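Insulinase family protease (Yersinia pestis, PDB 3GO9) is a predicted protease of the insulinase (M16) family, presumed to hydrolyse peptide bonds. Local coordinates at residues A19-P24 with D405-Q410; R288-D293 with K413-F418; D374-L379 with E409-L414. One frame throughout, in Å; residues are numbered along the deposited sequence. Where two conformers were deposited one is given.

Contact 1: A19-P24 with D405-Q410. With ZN (zinc ion), chain F.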
loop_
_atom_site.group_PDB
_atom_site.type_symbol
_atom_site.label_atom_id
_atom_site.label_comp_id
_atom_site.label_asym_id
_atom_site.label_seq_id
_atom_site.Cartn_x
_atom_site.Cartn_y
_atom_site.Cartn_z
ATOM N N ALA A 19 -20.864 16.108 -6.184
ATOM C CA ALA A 19 -20.206 14.909 -6.626
ATOM C C ALA A 19 -18.681 15.044 -6.366
ATOM O O ALA A 19 -18.100 16.084 -6.661
ATOM C CB ALA A 19 -20.419 14.663 -8.072
ATOM N N LEU A 20 -18.053 13.983 -5.883
ATOM C CA LEU A 20 -16.588 13.977 -5.856
ATOM C C LEU A 20 -16.024 13.991 -7.275
ATOM O O LEU A 20 -16.571 13.332 -8.166
ATOM C CB LEU A 20 -16.038 12.753 -5.113
ATOM C CG LEU A 20 -16.444 12.641 -3.657
ATOM C CD1 LEU A 20 -15.880 11.311 -3.103
ATOM C CD2 LEU A 20 -15.959 13.840 -2.842
ATOM N N GLN A 21 -14.941 14.740 -7.472
ATOM C CA GLN A 21 -14.275 14.940 -8.745
ATOM C C GLN A 21 -12.961 14.157 -8.752
ATOM O O GLN A 21 -12.036 14.513 -8.035
ATOM C CB GLN A 21 -13.902 16.437 -8.911
ATOM C CG GLN A 21 -15.040 17.422 -9.011
ATOM C CD GLN A 21 -14.537 18.864 -9.011
ATOM O OE1 GLN A 21 -13.398 19.134 -9.431
ATOM N NE2 GLN A 21 -15.366 19.794 -8.505
ATOM N N PRO A 22 -12.845 13.145 -9.588
ATOM C CA PRO A 22 -11.514 12.554 -9.798
ATOM C C PRO A 22 -10.514 13.582 -10.220
ATOM O O PRO A 22 -10.854 14.517 -10.910
ATOM C CB PRO A 22 -11.738 11.533 -10.926
ATOM C CG PRO A 22 -13.265 11.180 -10.794
ATOM C CD PRO A 22 -13.869 12.512 -10.457
ATOM N N ASP A 23 -9.260 13.451 -9.807
ATOM C CA ASP A 23 -8.303 14.504 -10.079
ATOM C C ASP A 23 -8.016 14.535 -11.583
ATOM O O ASP A 23 -7.497 13.566 -12.115
ATOM C CB ASP A 23 -7.022 14.206 -9.285
ATOM C CG ASP A 23 -5.947 15.250 -9.481
ATOM O OD1 ASP A 23 -6.153 16.215 -10.239
ATOM O OD2 ASP A 23 -4.887 15.125 -8.836
ATOM N N PRO A 24 -8.359 15.622 -12.289
ATOM C CA PRO A 24 -8.209 15.661 -13.739
ATOM C C PRO A 24 -6.741 15.793 -14.154
ATOM O O PRO A 24 -6.429 15.570 -15.315
ATOM C CB PRO A 24 -9.026 16.919 -14.139
ATOM C CG PRO A 24 -8.931 17.780 -13.000
ATOM C CD PRO A 24 -8.962 16.875 -11.782
ATOM N N ASP A 405 -8.912 9.422 -4.965
ATOM C CA ASP A 405 -8.029 10.559 -5.343
ATOM C C ASP A 405 -8.832 11.658 -6.024
ATOM O O ASP A 405 -9.376 11.467 -7.105
ATOM C CB ASP A 405 -6.896 10.064 -6.274
ATOM C CG ASP A 405 -5.887 11.119 -6.619
ATOM O OD1 ASP A 405 -6.165 12.333 -6.339
ATOM O OD2 ASP A 405 -4.853 10.708 -7.302
ATOM N N ILE A 406 -8.974 12.782 -5.348
ATOM C CA ILE A 406 -9.854 13.834 -5.793
ATOM C C ILE A 406 -9.097 15.076 -6.242
ATOM O O ILE A 406 -7.964 15.265 -5.820
ATOM C CB ILE A 406 -10.931 14.211 -4.739
ATOM C CG1 ILE A 406 -10.382 14.724 -3.442
ATOM C CG2 ILE A 406 -11.826 12.987 -4.554
ATOM C CD1 ILE A 406 -11.471 15.310 -2.553
ATOM N N ALA A 407 -9.743 15.921 -7.055
ATOM C CA ALA A 407 -9.119 17.194 -7.471
ATOM C C ALA A 407 -8.639 17.961 -6.257
ATOM O O ALA A 407 -9.349 18.069 -5.265
ATOM C CB ALA A 407 -10.124 18.042 -8.271
ATOM N N PRO A 408 -7.431 18.532 -6.327
ATOM C CA PRO A 408 -6.903 19.139 -5.104
ATOM C C PRO A 408 -7.687 20.374 -4.668
ATOM O O PRO A 408 -7.800 20.611 -3.460
ATOM C CB PRO A 408 -5.435 19.463 -5.469
ATOM C CG PRO A 408 -5.360 19.355 -6.978
ATOM C CD PRO A 408 -6.409 18.348 -7.380
ATOM N N GLU A 409 -8.275 21.142 -5.594
ATOM C CA GLU A 409 -9.093 22.253 -5.168
ATOM C C GLU A 409 -10.349 21.759 -4.456
ATOM O O GLU A 409 -10.794 22.416 -3.495
ATOM C CB GLU A 409 -9.482 23.176 -6.305
ATOM C CG GLU A 409 -8.318 23.944 -6.855
ATOM C CD GLU A 409 -8.706 24.647 -8.106
ATOM O OE1 GLU A 409 -8.981 23.939 -9.099
ATOM O OE2 GLU A 409 -8.787 25.866 -8.082
ATOM N N GLN A 410 -10.896 20.633 -4.906
ATOM C CA GLN A 410 -12.086 20.095 -4.207
ATOM C C GLN A 410 -11.689 19.584 -2.836
ATOM O O GLN A 410 -12.380 19.852 -1.855
ATOM C CB GLN A 410 -12.752 18.987 -4.982
ATOM C CG GLN A 410 -14.108 18.578 -4.343
ATOM C CD GLN A 410 -14.781 17.486 -5.109
ATOM O OE1 GLN A 410 -14.152 16.485 -5.399
ATOM N NE2 GLN A 410 -16.093 17.690 -5.476
HETATM ZN ZN ZN F . -9.236 25.462 -10.580
HETATM O O HOH W 1 -3.546 13.019 -7.774
HETATM O O HOH W 2 -8.736 10.098 -9.342
HETATM O O HOH W 3 -7.415 25.358 -10.709
#
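The side-chain amide of Gln-410 clasps the backbone on both sides of Leu-20. Its NE2 donates to Ala-19 O at 2.8 Å, with the acceptor lying in the plane of the amide, while its OE1 accepts from Gln-21 N, also at 2.8 Å, in a fairly straight bond (162° at the hydrogen). CG of Gln-410 stands anti to its backbone N (chi1 -172°) and the chain beyond it is extended, which carries the amide out to the backbone of residues 19-21. NE2 has a second acceptor in Glu-18 OE1, so both ends of this buried amide are satisfied by the N-terminal loop segment.

Gln-21 crosses over this amide, its CG 3.7 Å from Gln-410 NE2, and its own amide is turned well out of parallel. The backbone O of Gln-21 accepts from Ala-407 N at 2.9 Å and also faces the CA of Ile-406, and Asp-23 N gives a weak bond to Asp-405 O; between them Pro-22 and Ile-406 make a single beta bridge, just ahead of helix 408-421. Ala-407 is the N-cap residue of that helix.

Beyond the bridge, the side chains of Asp-23 and Pro-408 cross at about a right angle, Asp-23 OD1 3.6 Å from Pro-408 CD. Asp-23 OD2 comes within 4.0 Å of Asp-405 OD1, a pairing of like charges. A water that donates to OD2 of both aspartates probably eases the repulsion, as would the salt bridge from Arg-395 to Asp-405 OD2. Asp-23 OD1 is taken by Ala-25 N.

Contact 2: R288-D293 with K413-F418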
loop_
_atom_site.group_PDB
_atom_site.type_symbol
_atom_site.label_atom_id
_atom_site.label_comp_id
_atom_site.label_asym_id
_atom_site.label_seq_id
_atom_site.Cartn_x
_atom_site.Cartn_y
_atom_site.Cartn_z
ATOM N N ARG A 288 -17.298 11.057 6.870
ATOM C CA ARG A 288 -17.287 9.990 7.909
ATOM C C ARG A 288 -15.899 9.399 8.064
ATOM O O ARG A 288 -15.430 9.159 9.186
ATOM C CB ARG A 288 -18.298 8.884 7.620
ATOM C CG ARG A 288 -19.743 9.316 7.617
ATOM C CD ARG A 288 -20.716 8.131 7.600
ATOM N NE ARG A 288 -20.527 7.219 6.465
ATOM C CZ ARG A 288 -21.155 7.297 5.282
ATOM N NH1 ARG A 288 -22.020 8.267 5.036
ATOM N NH2 ARG A 288 -20.902 6.378 4.341
ATOM N N TYR A 289 -15.207 9.153 6.949
ATOM C CA TYR A 289 -13.825 8.646 6.961
ATOM C C TYR A 289 -12.922 9.642 7.676
ATOM O O TYR A 289 -12.125 9.263 8.553
ATOM C CB TYR A 289 -13.279 8.327 5.533
ATOM C CG TYR A 289 -11.798 8.098 5.508
ATOM C CD1 TYR A 289 -11.249 6.942 6.054
ATOM C CD2 TYR A 289 -10.911 9.080 5.070
ATOM C CE1 TYR A 289 -9.937 6.728 6.108
ATOM C CE2 TYR A 289 -9.566 8.851 5.085
ATOM C CZ TYR A 289 -9.061 7.678 5.624
ATOM O OH TYR A 289 -7.681 7.501 5.663
ATOM N N TRP A 290 -13.056 10.924 7.340
ATOM C CA TRP A 290 -12.150 11.894 7.914
ATOM C C TRP A 290 -12.362 12.024 9.428
ATOM O O TRP A 290 -11.387 12.252 10.171
ATOM C CB TRP A 290 -12.285 13.259 7.259
ATOM C CG TRP A 290 -11.550 13.413 5.938
ATOM C CD1 TRP A 290 -10.452 12.707 5.516
ATOM C CD2 TRP A 290 -11.796 14.397 4.920
ATOM N NE1 TRP A 290 -10.000 13.207 4.301
ATOM C CE2 TRP A 290 -10.817 14.242 3.930
ATOM C CE3 TRP A 290 -12.732 15.395 4.766
ATOM C CZ2 TRP A 290 -10.786 15.074 2.773
ATOM C CZ3 TRP A 290 -12.702 16.202 3.642
ATOM C CH2 TRP A 290 -11.755 16.035 2.670
ATOM N N ARG A 291 -13.607 11.886 9.886
ATOM C CA ARG A 291 -13.902 11.953 11.321
ATOM C C ARG A 291 -13.237 10.780 12.021
ATOM O O ARG A 291 -12.630 10.938 13.118
ATOM C CB ARG A 291 -15.388 11.934 11.623
ATOM C CG ARG A 291 -15.670 12.268 13.078
ATOM C CD ARG A 291 -17.119 12.288 13.436
ATOM N NE ARG A 291 -17.815 13.422 12.820
ATOM C CZ ARG A 291 -19.123 13.681 12.990
ATOM N NH1 ARG A 291 -19.884 12.898 13.745
ATOM N NH2 ARG A 291 -19.670 14.720 12.380
ATOM N N SER A 292 -13.342 9.612 11.406
ATOM C CA SER A 292 -12.772 8.387 11.981
ATOM C C SER A 292 -11.249 8.474 12.010
ATOM O O SER A 292 -10.617 8.193 13.060
ATOM C CB SER A 292 -13.207 7.197 11.169
ATOM O OG SER A 292 -14.571 6.976 11.416
ATOM N N ASP A 293 -10.649 8.867 10.887
ATOM C CA ASP A 293 -9.187 9.039 10.772
ATOM C C ASP A 293 -8.668 10.043 11.805
ATOM O O ASP A 293 -7.637 9.819 12.438
ATOM C CB ASP A 293 -8.885 9.516 9.346
ATOM C CG ASP A 293 -7.440 9.992 9.124
ATOM O OD1 ASP A 293 -6.533 9.173 9.193
ATOM O OD2 ASP A 293 -7.237 11.194 8.767
ATOM N N LYS A 413 -11.416 22.540 -0.399
ATOM C CA LYS A 413 -12.697 23.021 -0.025
ATOM C C LYS A 413 -13.416 22.047 0.935
ATOM O O LYS A 413 -13.934 22.442 1.997
ATOM C CB LYS A 413 -13.552 23.259 -1.263
ATOM C CG LYS A 413 -14.948 23.718 -1.007
ATOM C CD LYS A 413 -15.741 23.797 -2.266
ATOM C CE LYS A 413 -16.090 22.453 -2.827
ATOM N NZ LYS A 413 -16.626 22.605 -4.213
ATOM N N LEU A 414 -13.485 20.783 0.544
ATOM C CA LEU A 414 -14.161 19.807 1.401
ATOM C C LEU A 414 -13.465 19.622 2.752
ATOM O O LEU A 414 -14.133 19.510 3.794
ATOM C CB LEU A 414 -14.323 18.486 0.655
ATOM C CG LEU A 414 -15.265 18.527 -0.559
ATOM C CD1 LEU A 414 -15.349 17.091 -1.234
ATOM C CD2 LEU A 414 -16.673 18.939 -0.226
ATOM N N ARG A 415 -12.130 19.595 2.762
ATOM C CA ARG A 415 -11.354 19.415 3.996
ATOM C C ARG A 415 -11.527 20.646 4.897
ATOM O O ARG A 415 -11.713 20.512 6.117
ATOM C CB ARG A 415 -9.858 19.233 3.673
ATOM C CG ARG A 415 -8.970 18.972 4.921
ATOM C CD ARG A 415 -9.181 17.648 5.465
ATOM N NE ARG A 415 -8.292 17.432 6.589
ATOM C CZ ARG A 415 -8.297 16.354 7.364
ATOM N NH1 ARG A 415 -9.159 15.363 7.191
ATOM N NH2 ARG A 415 -7.407 16.275 8.331
ATOM N N GLN A 416 -11.476 21.849 4.309
ATOM C CA GLN A 416 -11.766 23.060 5.101
ATOM C C GLN A 416 -13.145 22.968 5.752
ATOM O O GLN A 416 -13.339 23.345 6.902
ATOM C CB GLN A 416 -11.673 24.372 4.313
ATOM C CG GLN A 416 -11.702 25.625 5.204
ATOM C CD GLN A 416 -10.557 25.623 6.268
ATOM O OE1 GLN A 416 -9.395 25.869 5.933
ATOM N NE2 GLN A 416 -10.887 25.298 7.521
ATOM N N ALA A 417 -14.144 22.553 5.007
ATOM C CA ALA A 417 -15.482 22.509 5.563
ATOM C C ALA A 417 -15.569 21.465 6.664
ATOM O O ALA A 417 -16.238 21.704 7.696
ATOM C CB ALA A 417 -16.509 22.247 4.471
ATOM N N PHE A 418 -14.905 20.316 6.478
ATOM C CA PHE A 418 -14.818 19.302 7.534
ATOM C C PHE A 418 -14.190 19.908 8.833
ATOM O O PHE A 418 -14.755 19.792 9.929
ATOM C CB PHE A 418 -14.025 18.114 7.012
ATOM C CG PHE A 418 -13.627 17.156 8.061
ATOM C CD1 PHE A 418 -14.576 16.356 8.664
ATOM C CD2 PHE A 418 -12.331 17.111 8.505
ATOM C CE1 PHE A 418 -14.204 15.526 9.653
ATOM C CE2 PHE A 418 -11.990 16.304 9.537
ATOM C CZ PHE A 418 -12.943 15.535 10.102
HETATM O O HOH W 4 -9.026 13.210 8.955
#
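Leu-414 meets the six-membered end of the Trp-290 indole. Its CB stands 4.1 Å from CH2, and its carbonyl O lies at the edge of the ring system, near its plane, 3.6 Å from CZ3.

Arg-415, next in the helix, covers one face of the same indole from backbone to guanidinium. Its N and CA sit against CZ3 and CH2. A bend at chi2 (72°) helps to bring CD over the six-membered ring, 3.9 Å from the centroid, in a CH-pi contact. Farther out, CZ is centred above the five-membered ring, 4.5 Å from its centroid, which makes a cation-pi interaction. The guanidinium is not laid flat on the indole, since the planes are 78° apart; it turns its edge to the indole, NH1 3.3 Å from Trp-290 CG. NH1 also donates to a water, which in turn donates to Trp-290 O and Asp-293 OD2. The aspartate thus reaches the arginine through the water, and its negative charge nearby probably favours the cation's position.

Phe-418, one turn on, receives Trp-290 CB over the centre of its ring, with CB 3.7 Å from the centroid. CZ of the phenyl ring presses against Trp-290 C, and CE1 lies near Arg-291 N. The phenyl and indole planes themselves are oblique to each other.

The axes of segments 288-293 and 413-418 approach to 11.2 Å at 57°, a wide spacing consistent with the indole filling the gap. Helix 283-309, which belongs to the M16 inactive-domain region and follows strand 267-276 of the five-stranded sheet, is thus joined to helix 408-421. On the latter, Tyr-411 adds an edge-to-face contact with Trp-290, while Arg-415 also rests on Lys-372 and Leu-376 of helix 362-377.

Contact 3: D374-L379 with E409-L414. With ZN (zinc ion), chain F.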
loop_
_atom_site.group_PDB
_atom_site.type_symbol
_atom_site.label_atom_id
_atom_site.label_comp_id
_atom_site.label_asym_id
_atom_site.label_seq_id
_atom_site.Cartn_x
_atom_site.Cartn_y
_atom_site.Cartn_z
ATOM N N ASP A 374 -3.394 24.222 9.986
ATOM C CA ASP A 374 -2.055 24.573 9.495
ATOM C C ASP A 374 -1.622 23.660 8.349
ATOM O O ASP A 374 -1.205 24.117 7.289
ATOM C CB ASP A 374 -1.024 24.494 10.628
ATOM C CG ASP A 374 0.356 25.008 10.187
ATOM O OD1 ASP A 374 0.424 26.179 9.752
ATOM O OD2 ASP A 374 1.335 24.244 10.268
ATOM N N GLN A 375 -1.758 22.366 8.564
ATOM C CA GLN A 375 -1.421 21.383 7.541
ATOM C C GLN A 375 -2.189 21.585 6.260
ATOM O O GLN A 375 -1.621 21.520 5.193
ATOM C CB GLN A 375 -1.654 19.998 8.058
ATOM C CG GLN A 375 -0.859 19.698 9.327
ATOM C CD GLN A 375 -1.314 18.411 9.988
ATOM O OE1 GLN A 375 -2.025 17.601 9.384
ATOM N NE2 GLN A 375 -0.893 18.210 11.232
ATOM N N LEU A 376 -3.484 21.896 6.347
ATOM C CA LEU A 376 -4.251 22.183 5.154
ATOM C C LEU A 376 -3.766 23.442 4.456
ATOM O O LEU A 376 -3.752 23.512 3.236
ATOM C CB LEU A 376 -5.744 22.299 5.491
ATOM C CG LEU A 376 -6.679 22.581 4.323
ATOM C CD1 LEU A 376 -6.610 21.497 3.269
ATOM C CD2 LEU A 376 -8.104 22.737 4.870
ATOM N N SER A 377 -3.334 24.438 5.223
ATOM C CA SER A 377 -2.893 25.696 4.609
ATOM C C SER A 377 -1.625 25.427 3.777
ATOM O O SER A 377 -1.349 26.153 2.812
ATOM C CB SER A 377 -2.670 26.783 5.669
ATOM O OG SER A 377 -1.465 26.584 6.421
ATOM N N LYS A 378 -0.919 24.367 4.143
ATOM C CA LYS A 378 0.361 23.964 3.521
ATOM C C LYS A 378 0.168 22.987 2.337
ATOM O O LYS A 378 1.152 22.598 1.702
ATOM C CB LYS A 378 1.286 23.314 4.571
ATOM C CG LYS A 378 1.639 24.188 5.818
ATOM C CD LYS A 378 2.481 25.420 5.541
ATOM C CE LYS A 378 2.804 26.247 6.859
ATOM N NZ LYS A 378 3.303 25.390 8.022
ATOM N N LEU A 379 -1.077 22.595 2.043
ATOM C CA LEU A 379 -1.393 21.632 0.974
ATOM C C LEU A 379 -0.585 21.803 -0.317
ATOM O O LEU A 379 0.042 20.847 -0.816
ATOM C CB LEU A 379 -2.896 21.697 0.623
ATOM C CG LEU A 379 -3.399 20.672 -0.395
ATOM C CD1 LEU A 379 -3.211 19.269 0.173
ATOM C CD2 LEU A 379 -4.862 20.928 -0.779
ATOM N N GLU A 409 -8.275 21.142 -5.594
ATOM C CA GLU A 409 -9.093 22.253 -5.168
ATOM C C GLU A 409 -10.349 21.759 -4.456
ATOM O O GLU A 409 -10.794 22.416 -3.495
ATOM C CB GLU A 409 -9.482 23.176 -6.305
ATOM C CG GLU A 409 -8.318 23.944 -6.855
ATOM C CD GLU A 409 -8.706 24.647 -8.106
ATOM O OE1 GLU A 409 -8.981 23.939 -9.099
ATOM O OE2 GLU A 409 -8.787 25.866 -8.082
ATOM N N GLN A 410 -10.896 20.633 -4.906
ATOM C CA GLN A 410 -12.086 20.095 -4.207
ATOM C C GLN A 410 -11.689 19.584 -2.836
ATOM O O GLN A 410 -12.380 19.852 -1.855
ATOM C CB GLN A 410 -12.752 18.987 -4.982
ATOM C CG GLN A 410 -14.108 18.578 -4.343
ATOM C CD GLN A 410 -14.781 17.486 -5.109
ATOM O OE1 GLN A 410 -14.152 16.485 -5.399
ATOM N NE2 GLN A 410 -16.093 17.690 -5.476
ATOM N N TYR A 411 -10.516 18.952 -2.748
ATOM C CA TYR A 411 -10.013 18.476 -1.507
ATOM C C TYR A 411 -9.916 19.654 -0.552
ATOM O O TYR A 411 -10.376 19.605 0.571
ATOM C CB TYR A 411 -8.661 17.803 -1.676
ATOM C CG TYR A 411 -8.046 17.369 -0.379
ATOM C CD1 TYR A 411 -8.112 16.069 0.043
ATOM C CD2 TYR A 411 -7.390 18.294 0.433
ATOM C CE1 TYR A 411 -7.520 15.688 1.273
ATOM C CE2 TYR A 411 -6.829 17.926 1.641
ATOM C CZ TYR A 411 -6.915 16.634 2.056
ATOM O OH TYR A 411 -6.330 16.306 3.273
ATOM N N GLN A 412 -9.311 20.746 -1.008
ATOM C CA GLN A 412 -9.087 21.872 -0.111
ATOM C C GLN A 412 -10.417 22.414 0.460
ATOM O O GLN A 412 -10.544 22.695 1.661
ATOM C CB GLN A 412 -8.339 22.935 -0.904
ATOM C CG GLN A 412 -7.966 24.135 -0.129
ATOM C CD GLN A 412 -7.207 25.124 -1.030
ATOM O OE1 GLN A 412 -6.200 25.693 -0.632
ATOM N NE2 GLN A 412 -7.677 25.280 -2.270
ATOM N N LYS A 413 -11.416 22.540 -0.399
ATOM C CA LYS A 413 -12.697 23.021 -0.025
ATOM C C LYS A 413 -13.416 22.047 0.935
ATOM O O LYS A 413 -13.934 22.442 1.997
ATOM C CB LYS A 413 -13.552 23.259 -1.263
ATOM C CG LYS A 413 -14.948 23.718 -1.007
ATOM C CD LYS A 413 -15.741 23.797 -2.266
ATOM C CE LYS A 413 -16.090 22.453 -2.827
ATOM N NZ LYS A 413 -16.626 22.605 -4.213
ATOM N N LEU A 414 -13.485 20.783 0.544
ATOM C CA LEU A 414 -14.161 19.807 1.401
ATOM C C LEU A 414 -13.465 19.622 2.752
ATOM O O LEU A 414 -14.133 19.510 3.794
ATOM C CB LEU A 414 -14.323 18.486 0.655
ATOM C CG LEU A 414 -15.265 18.527 -0.559
ATOM C CD1 LEU A 414 -15.349 17.091 -1.234
ATOM C CD2 LEU A 414 -16.673 18.939 -0.226
HETATM ZN ZN ZN F . -9.236 25.462 -10.580
HETATM O O HOH W 3 -7.415 25.358 -10.709
#
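The ring of Tyr-411 is met at its edge by Leu-376, whose CD1 lies near the ring plane, 3.9 Å from CE2. The two side chains slide past each other in opposite directions. Leu-379 approaches the same side of the ring obliquely and brings CD2 to 3.8 Å from the ring's CD2. Ile-406 touches the tyrosine as well.

This is helix-helix packing by apolar groups, in which the C-terminal end of helix 362-377 and the start of helix 379-384 bear on the first turns of helix 408-421. Chi1 sets CG of both leucines anti to the backbone N (-179° for Leu-376), and chi2 near 60° then places the methyls that make the contacts. Leu-376 CD2 lies 4.0 Å from the backbone O of Gln-412. Leu-379 CD2 is at the same 4.0 Å from Gln-412 CB, though Leu-379 was deposited in two conformers and its distances hold for one of them. Leu-376 continues along helix 408-421, touching Gln-416 and Leu-419.

Within segment 374-379, polar groups bind the last turn of helix 362-377 to itself and to the residue that follows it. Ser-377 OG donates to Asp-374 O at 2.6 Å, in the carbonyl plane and on a lone pair. Lys-378 NZ makes a salt bridge with Asp-374 OD2 at 3.2 Å, meeting the carboxylate on its syn side but tilted 25° out of its plane.

Glu-409, at the start of the opposing segment, points its CB away from the leucines. Its carboxylate binds a zinc ion unevenly, with Glu-409 OE1 at 2.1 Å from the metal and OE2 at 2.6 Å.

How the contacts relate
From the N terminus, the first segment to be tied is 19-24, in the loop before strand 26-30. Contact 1 returns it across 380 residues to the start of helix 408-421. Contact 2 opens on helix 283-309 and closes farther along that same helix, so its segments alternate with those of contact 1 and the two cross. Contact 3 spans only 29 residues, from the end of helix 362-377, and ends on the stretch between the other two, sharing Glu-409 and Gln-410 with contact 1 and Lys-413 and Leu-414 with contact 2. Helix 408-421 therefore joins the N-terminal loop ahead of strand 26-30, helix 283-309 and helix 362-377, and Leu-20 touches Leu-414 directly.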